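Local coordinates for Ets DNA-binding protein pokkuri (Drosophila melanogaster, PDB 1SV0), which represses transcription as an ETS-family DNA-binding factor, restraining photoreceptor development in opposition to Ras signalling; this chain is its SAM (Pointed) domain, at residues A[4-9]-A[15-20]. The protein carries 1 engineered substitution. Numbering follows the deposited sequence.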
loop_
_atom_site.group_PDB
_atom_site.type_symbol
_atom_site.label_atom_id
_atom_site.label_comp_id
_atom_site.label_asym_id
_atom_site.label_seq_id
_atom_site.Cartn_x
_atom_site.Cartn_y
_atom_site.Cartn_z
ATOM N N PRO A 4 -2.173 -16.764 11.880
ATOM C CA PRO A 4 -1.719 -18.145 11.679
ATOM C C PRO A 4 -2.869 -19.094 11.358
ATOM O O PRO A 4 -2.653 -20.214 10.900
ATOM C CB PRO A 4 -1.046 -18.480 13.006
ATOM C CG PRO A 4 -1.871 -17.708 13.988
ATOM C CD PRO A 4 -2.034 -16.371 13.296
ATOM N N SER A 5 -4.090 -18.635 11.607
ATOM C CA SER A 5 -5.284 -19.424 11.345
ATOM C C SER A 5 -5.515 -19.590 9.844
ATOM O O SER A 5 -6.053 -20.604 9.403
ATOM C CB SER A 5 -6.505 -18.747 11.974
ATOM O OG SER A 5 -6.308 -18.535 13.362
ATOM N N LEU A 6 -5.113 -18.588 9.068
ATOM C CA LEU A 6 -5.283 -18.627 7.617
ATOM C C LEU A 6 -4.342 -19.621 6.952
ATOM O O LEU A 6 -3.153 -19.650 7.256
ATOM C CB LEU A 6 -5.025 -17.242 7.018
ATOM C CG LEU A 6 -6.204 -16.289 6.789
ATOM C CD1 LEU A 6 -7.065 -16.193 8.034
ATOM C CD2 LEU A 6 -5.659 -14.921 6.396
ATOM N N PRO A 7 -4.863 -20.454 6.035
ATOM C CA PRO A 7 -3.978 -21.416 5.372
ATOM C C PRO A 7 -2.950 -20.675 4.520
ATOM O O PRO A 7 -3.217 -19.569 4.036
ATOM C CB PRO A 7 -4.941 -22.272 4.550
ATOM C CG PRO A 7 -6.087 -21.380 4.307
ATOM C CD PRO A 7 -6.259 -20.651 5.615
ATOM N N SER A 8 -1.778 -21.282 4.356
ATOM C CA SER A 8 -0.683 -20.686 3.598
ATOM C C SER A 8 -1.028 -20.320 2.158
ATOM O O SER A 8 -0.638 -19.259 1.670
ATOM C CB SER A 8 0.522 -21.629 3.598
ATOM O OG SER A 8 0.220 -22.828 2.910
ATOM N N ASP A 9 -1.741 -21.203 1.471
ATOM C CA ASP A 9 -2.115 -20.948 0.088
ATOM C C ASP A 9 -3.458 -20.231 0.031
ATOM O O ASP A 9 -4.502 -20.835 0.272
ATOM C CB ASP A 9 -2.181 -22.266 -0.690
ATOM C CG ASP A 9 -2.546 -22.062 -2.143
ATOM O OD1 ASP A 9 -1.939 -21.185 -2.790
ATOM O OD2 ASP A 9 -3.436 -22.780 -2.641
ATOM N N ARG A 15 -14.523 -17.976 2.466
ATOM C CA ARG A 15 -14.974 -16.592 2.342
ATOM C C ARG A 15 -14.571 -15.802 3.587
ATOM O O ARG A 15 -14.128 -14.653 3.487
ATOM C CB ARG A 15 -16.497 -16.511 2.178
ATOM C CG ARG A 15 -16.996 -16.807 0.772
ATOM C CD ARG A 15 -18.478 -16.473 0.638
ATOM N NE ARG A 15 -18.928 -16.507 -0.754
ATOM C CZ ARG A 15 -20.134 -16.117 -1.160
ATOM N NH1 ARG A 15 -21.021 -15.664 -0.281
ATOM N NH2 ARG A 15 -20.452 -16.170 -2.449
ATOM N N GLU A 16 -14.727 -16.413 4.759
ATOM C CA GLU A 16 -14.373 -15.720 5.984
ATOM C C GLU A 16 -12.866 -15.513 6.094
ATOM O O GLU A 16 -12.427 -14.532 6.689
ATOM C CB GLU A 16 -14.902 -16.459 7.215
ATOM C CG GLU A 16 -14.639 -15.698 8.529
ATOM C CD GLU A 16 -14.985 -14.201 8.445
ATOM O OE1 GLU A 16 -16.157 -13.869 8.143
ATOM O OE2 GLU A 16 -14.083 -13.357 8.686
ATOM N N ASP A 17 -12.076 -16.422 5.523
ATOM C CA ASP A 17 -10.616 -16.272 5.549
ATOM C C ASP A 17 -10.292 -15.028 4.727
ATOM O O ASP A 17 -9.443 -14.222 5.106
ATOM C CB ASP A 17 -9.894 -17.463 4.901
ATOM C CG ASP A 17 -9.992 -18.744 5.718
ATOM O OD1 ASP A 17 -9.969 -18.666 6.966
ATOM O OD2 ASP A 17 -10.066 -19.836 5.104
ATOM N N VAL A 18 -10.979 -14.890 3.594
ATOM C CA VAL A 18 -10.781 -13.755 2.705
ATOM C C VAL A 18 -11.078 -12.441 3.428
ATOM O O VAL A 18 -10.352 -11.461 3.266
ATOM C CB VAL A 18 -11.677 -13.876 1.434
ATOM C CG1 VAL A 18 -11.758 -12.542 0.702
ATOM C CG2 VAL A 18 -11.097 -14.932 0.498
ATOM N N LEU A 19 -12.130 -12.417 4.238
ATOM C CA LEU A 19 -12.472 -11.189 4.948
ATOM C C LEU A 19 -11.431 -10.848 6.010
ATOM O O LEU A 19 -11.107 -9.680 6.205
ATOM C CB LEU A 19 -13.858 -11.298 5.586
ATOM C CG LEU A 19 -15.025 -11.507 4.608
ATOM C CD1 LEU A 19 -16.334 -11.547 5.389
ATOM C CD2 LEU A 19 -15.062 -10.391 3.578
ATOM N N VAL A 20 -10.932 -11.866 6.707
ATOM C CA VAL A 20 -9.918 -11.669 7.744
ATOM C C VAL A 20 -8.694 -11.027 7.105
ATOM O O VAL A 20 -8.157 -10.045 7.615
ATOM C CB VAL A 20 -9.514 -13.012 8.393
ATOM C CG1 VAL A 20 -8.196 -12.868 9.148
ATOM C CG2 VAL A 20 -10.618 -13.471 9.342
#
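The carboxylate of Asp17 turns one face to residues 4-9: the Pro7 ring comes over the OD2 end of this face and the Leu6 methyl CD1 lies above and outside the OD1 end, while the other face looks away from this loop. Pro7 meets the carboxylate with one corner, CD, 3.9 Å from Asp17 OD2, and its ring stands roughly perpendicular to the carboxylate plane. Leu6 CD1 sits 4.0 Å from Asp17 OD1, obliquely above the plane. No hydrogen bond joins the two segments; the carboxylate finds its polar partner at the backbone N of Ser14, just before helix 15-28, which bonds to OD2 and helps fix the group's rotation. With CG anti to the carbonyl carbon of Asp17 (chi1 -70°), the group is carried back toward that N-H.

One turn further along the helix, Leu6 CD1 also touches Val20 CG1 at 3.7 Å, the two side chains lying antiparallel and meeting flank to flank. Val20 holds CG1 anti to its backbone N (chi1 163°), which sets this methyl, rather than CG2, against Leu6. CD1 is thus the branch that meets both Val20 and the carboxylate; CD2 lies 4.1 Å from the backbone O of Asp17. Cutting Leu6 back to an alanine removes both methyls and is likely to leave Val20 CG1 without the apolar group it packs on in this loop and open a gap beside the Asp17 carboxylate.

Trp13 lies against Leu6 and gives its NE1 hydrogen bond to Pro7 O, while Pro3 touches Val20. The contact covers a modest 179 Å², near the protein surface. It brings the irregular N-terminal loop across the start of helix 15-28, within the helical SAM/Pointed domain of this ETS-family repressor.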